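Local coordinates for protein soluble lytic murein transglycosylase (PDB 5OHU) that probably cleaves the glycosidic bonds of the peptidoglycan glycan strands, acting as an exolytic and endolytic lytic transglycosylase in cell-wall turnover, at residues 474-479 with 495-500. Residues are numbered along the deposited sequence; the frame is centred on the assembly and turned at random.
Sequences FPMAHR and WIFAIT. With PO4 (phosphate ion), chain I; PO4 (phosphate ion), chain H.
Pro475 meets the ring of Phe497 through its backbone: the carbonyl oxygen Pro475 O lies 4.4 Å from Phe497 CD2, at the ring edge and near its plane, while its hydrogen bond goes to the hydroxyl of Tyr621. The contact illustrates how one aromatic side chain of a helix can serve as the packing surface for a connecting loop, since no hydrogen bond joins the two segments and Phe497 is the partner of every residue that touches across. Met476 comes next and makes a Met-aromatic contact. Its chain is folded about both the CB-CG and CG-SD bonds (chi2 -80°, chi3 -70°), which curls the thioether back toward the helix and leaves it crossing the phenyl group at about a right angle. Met476 SD stands 3.9 Å from Phe497 CE2 and 4.8 Å from the ring centroid, 49° off the ring normal.

A type II beta turn from Met476 to Arg479 then reverses the chain, with a weak bond from Arg479 N to Met476 O. In it His478, the N-cap of the following helix, turns its imidazole edge to two phosphate ions, probably from the crystallisation liquor. His478 ND1 approaches O3 of the chain I phosphate at 2.5 Å, so short that the length is doubtful, and His478 NE2 lies 3.0 Å from O2 of the chain H phosphate. Arg479 finishes the contact with aliphatic atoms: CA lies 3.8 Å and CG 4.0 Å from Phe497 CZ, and the extended chain beyond carries the guanidinium group onward.

This is plain packing in the lysozyme-clan transglycosylase SLT domain, which includes residues 495-500. The loop links helix 470-473 to helix 479-488 alongside helix 493-504, with Leu482 and Val483 of helix 479-488 and Tyr621 of helix 605-624 packing against Phe497.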
loop_
_atom_site.group_PDB
_atom_site.type_symbol
_atom_site.label_atom_id
_atom_site.label_comp_id
_atom_site.label_asym_id
_atom_site.label_seq_id
_atom_site.Cartn_x
_atom_site.Cartn_y
_atom_site.Cartn_z
ATOM N N PHE A 474 2.278 -8.567 -19.047
ATOM C CA PHE A 474 2.315 -10.005 -18.774
ATOM C C PHE A 474 3.551 -10.636 -19.413
ATOM O O PHE A 474 3.482 -11.312 -20.440
ATOM C CB PHE A 474 1.003 -10.654 -19.222
ATOM C CG PHE A 474 -0.169 -10.109 -18.472
ATOM C CD1 PHE A 474 -0.331 -10.427 -17.133
ATOM C CD2 PHE A 474 -1.029 -9.186 -19.047
ATOM C CE1 PHE A 474 -1.367 -9.890 -16.389
ATOM C CE2 PHE A 474 -2.084 -8.641 -18.302
ATOM C CZ PHE A 474 -2.243 -8.991 -16.972
ATOM N N PRO A 475 4.706 -10.447 -18.786
ATOM C CA PRO A 475 5.935 -11.035 -19.324
ATOM C C PRO A 475 5.902 -12.558 -19.299
ATOM O O PRO A 475 5.191 -13.187 -18.505
ATOM C CB PRO A 475 7.027 -10.495 -18.388
ATOM C CG PRO A 475 6.313 -9.897 -17.219
ATOM C CD PRO A 475 4.962 -9.506 -17.684
ATOM N N MET A 476 6.730 -13.155 -20.172
ATOM C CA MET A 476 6.794 -14.605 -20.340
ATOM C C MET A 476 8.179 -15.165 -20.049
ATOM O O MET A 476 8.529 -16.223 -20.579
ATOM C CB MET A 476 6.379 -14.992 -21.759
ATOM C CG MET A 476 4.972 -14.577 -22.131
ATOM S SD MET A 476 3.769 -15.725 -21.448
ATOM C CE MET A 476 4.076 -17.181 -22.440
ATOM N N ALA A 477 8.985 -14.472 -19.251
ATOM C CA ALA A 477 10.337 -14.946 -18.983
ATOM C C ALA A 477 10.307 -16.283 -18.246
ATOM O O ALA A 477 9.430 -16.536 -17.418
ATOM C CB ALA A 477 11.117 -13.916 -18.164
ATOM N N HIS A 478 11.282 -17.141 -18.552
ATOM C CA HIS A 478 11.429 -18.453 -17.921
ATOM C C HIS A 478 10.250 -19.362 -18.230
ATOM O O HIS A 478 9.925 -20.264 -17.451
ATOM C CB HIS A 478 11.637 -18.318 -16.409
ATOM C CG HIS A 478 12.687 -17.314 -16.058
ATOM N ND1 HIS A 478 14.035 -17.574 -16.193
ATOM C CD2 HIS A 478 12.591 -16.038 -15.619
ATOM C CE1 HIS A 478 14.725 -16.507 -15.833
ATOM N NE2 HIS A 478 13.872 -15.560 -15.484
ATOM N N ARG A 479 9.654 -19.128 -19.403
ATOM C CA ARG A 479 8.491 -19.871 -19.866
ATOM C C ARG A 479 8.704 -21.383 -19.837
ATOM O O ARG A 479 7.809 -22.134 -19.422
ATOM C CB ARG A 479 8.153 -19.413 -21.286
ATOM C CG ARG A 479 7.035 -20.188 -21.953
ATOM C CD ARG A 479 6.739 -19.605 -23.329
ATOM N NE ARG A 479 5.676 -20.341 -23.999
ATOM C CZ ARG A 479 4.951 -19.854 -24.999
ATOM N NH1 ARG A 479 5.172 -18.620 -25.438
ATOM N NH2 ARG A 479 4.002 -20.600 -25.554
ATOM N N TRP A 495 -1.787 -20.644 -14.286
ATOM C CA TRP A 495 -1.892 -20.274 -12.882
ATOM C C TRP A 495 -0.528 -19.912 -12.307
ATOM O O TRP A 495 -0.399 -18.924 -11.575
ATOM C CB TRP A 495 -2.533 -21.417 -12.098
ATOM C CG TRP A 495 -2.944 -21.045 -10.701
ATOM C CD1 TRP A 495 -3.448 -19.836 -10.269
ATOM C CD2 TRP A 495 -2.867 -21.884 -9.543
ATOM N NE1 TRP A 495 -3.702 -19.888 -8.911
ATOM C CE2 TRP A 495 -3.353 -21.132 -8.443
ATOM C CE3 TRP A 495 -2.441 -23.204 -9.327
ATOM C CZ2 TRP A 495 -3.416 -21.658 -7.147
ATOM C CZ3 TRP A 495 -2.510 -23.733 -8.037
ATOM C CH2 TRP A 495 -3.003 -22.960 -6.966
ATOM N N ILE A 496 0.511 -20.673 -12.655
ATOM C CA ILE A 496 1.818 -20.392 -12.082
ATOM C C ILE A 496 2.417 -19.110 -12.675
ATOM O O ILE A 496 3.075 -18.340 -11.963
ATOM C CB ILE A 496 2.727 -21.621 -12.255
ATOM C CG1 ILE A 496 3.967 -21.510 -11.386
ATOM C CG2 ILE A 496 3.160 -21.790 -13.690
ATOM C CD1 ILE A 496 4.810 -22.770 -11.420
ATOM N N PHE A 497 2.208 -18.848 -13.966
ATOM C CA PHE A 497 2.549 -17.539 -14.515
ATOM C C PHE A 497 1.818 -16.430 -13.762
ATOM O O PHE A 497 2.414 -15.405 -13.413
ATOM C CB PHE A 497 2.188 -17.465 -15.998
ATOM C CG PHE A 497 3.162 -18.142 -16.905
ATOM C CD1 PHE A 497 3.158 -19.519 -17.042
ATOM C CD2 PHE A 497 4.057 -17.399 -17.657
ATOM C CE1 PHE A 497 4.044 -20.147 -17.887
ATOM C CE2 PHE A 497 4.942 -18.022 -18.515
ATOM C CZ PHE A 497 4.934 -19.399 -18.627
ATOM N N ALA A 498 0.514 -16.627 -13.510
ATOM C CA ALA A 498 -0.277 -15.642 -12.777
ATOM C C ALA A 498 0.266 -15.405 -11.372
ATOM O O ALA A 498 0.395 -14.259 -10.934
ATOM C CB ALA A 498 -1.740 -16.088 -12.703
ATOM N N ILE A 499 0.566 -16.478 -10.640
ATOM C CA ILE A 499 1.081 -16.320 -9.287
ATOM C C ILE A 499 2.411 -15.585 -9.332
ATOM O O ILE A 499 2.675 -14.681 -8.529
ATOM C CB ILE A 499 1.203 -17.700 -8.610
ATOM C CG1 ILE A 499 -0.183 -18.259 -8.267
ATOM C CG2 ILE A 499 2.159 -17.655 -7.398
ATOM C CD1 ILE A 499 -0.767 -17.753 -6.954
ATOM N N THR A 500 3.254 -15.937 -10.300
ATOM C CA THR A 500 4.535 -15.259 -10.446
ATOM C C THR A 500 4.341 -13.790 -10.795
ATOM O O THR A 500 5.001 -12.917 -10.224
ATOM C CB THR A 500 5.356 -15.969 -11.514
ATOM O OG1 THR A 500 5.583 -17.313 -11.092
ATOM C CG2 THR A 500 6.679 -15.273 -11.729
HETATM P P PO4 I . 15.074 -20.531 -17.925
HETATM O O1 PO4 I . 16.168 -21.570 -17.857
HETATM O O2 PO4 I . 15.420 -19.509 -18.985
HETATM O O3 PO4 I . 14.987 -19.839 -16.585
HETATM O O4 PO4 I . 13.756 -21.191 -18.261
HETATM P P PO4 H . 14.355 -11.899 -14.625
HETATM O O1 PO4 H . 15.621 -12.707 -14.761
HETATM O O2 PO4 H . 13.193 -12.843 -14.432
HETATM O O3 PO4 H . 14.475 -10.954 -13.451
HETATM O O4 PO4 H . 14.136 -11.084 -15.875
#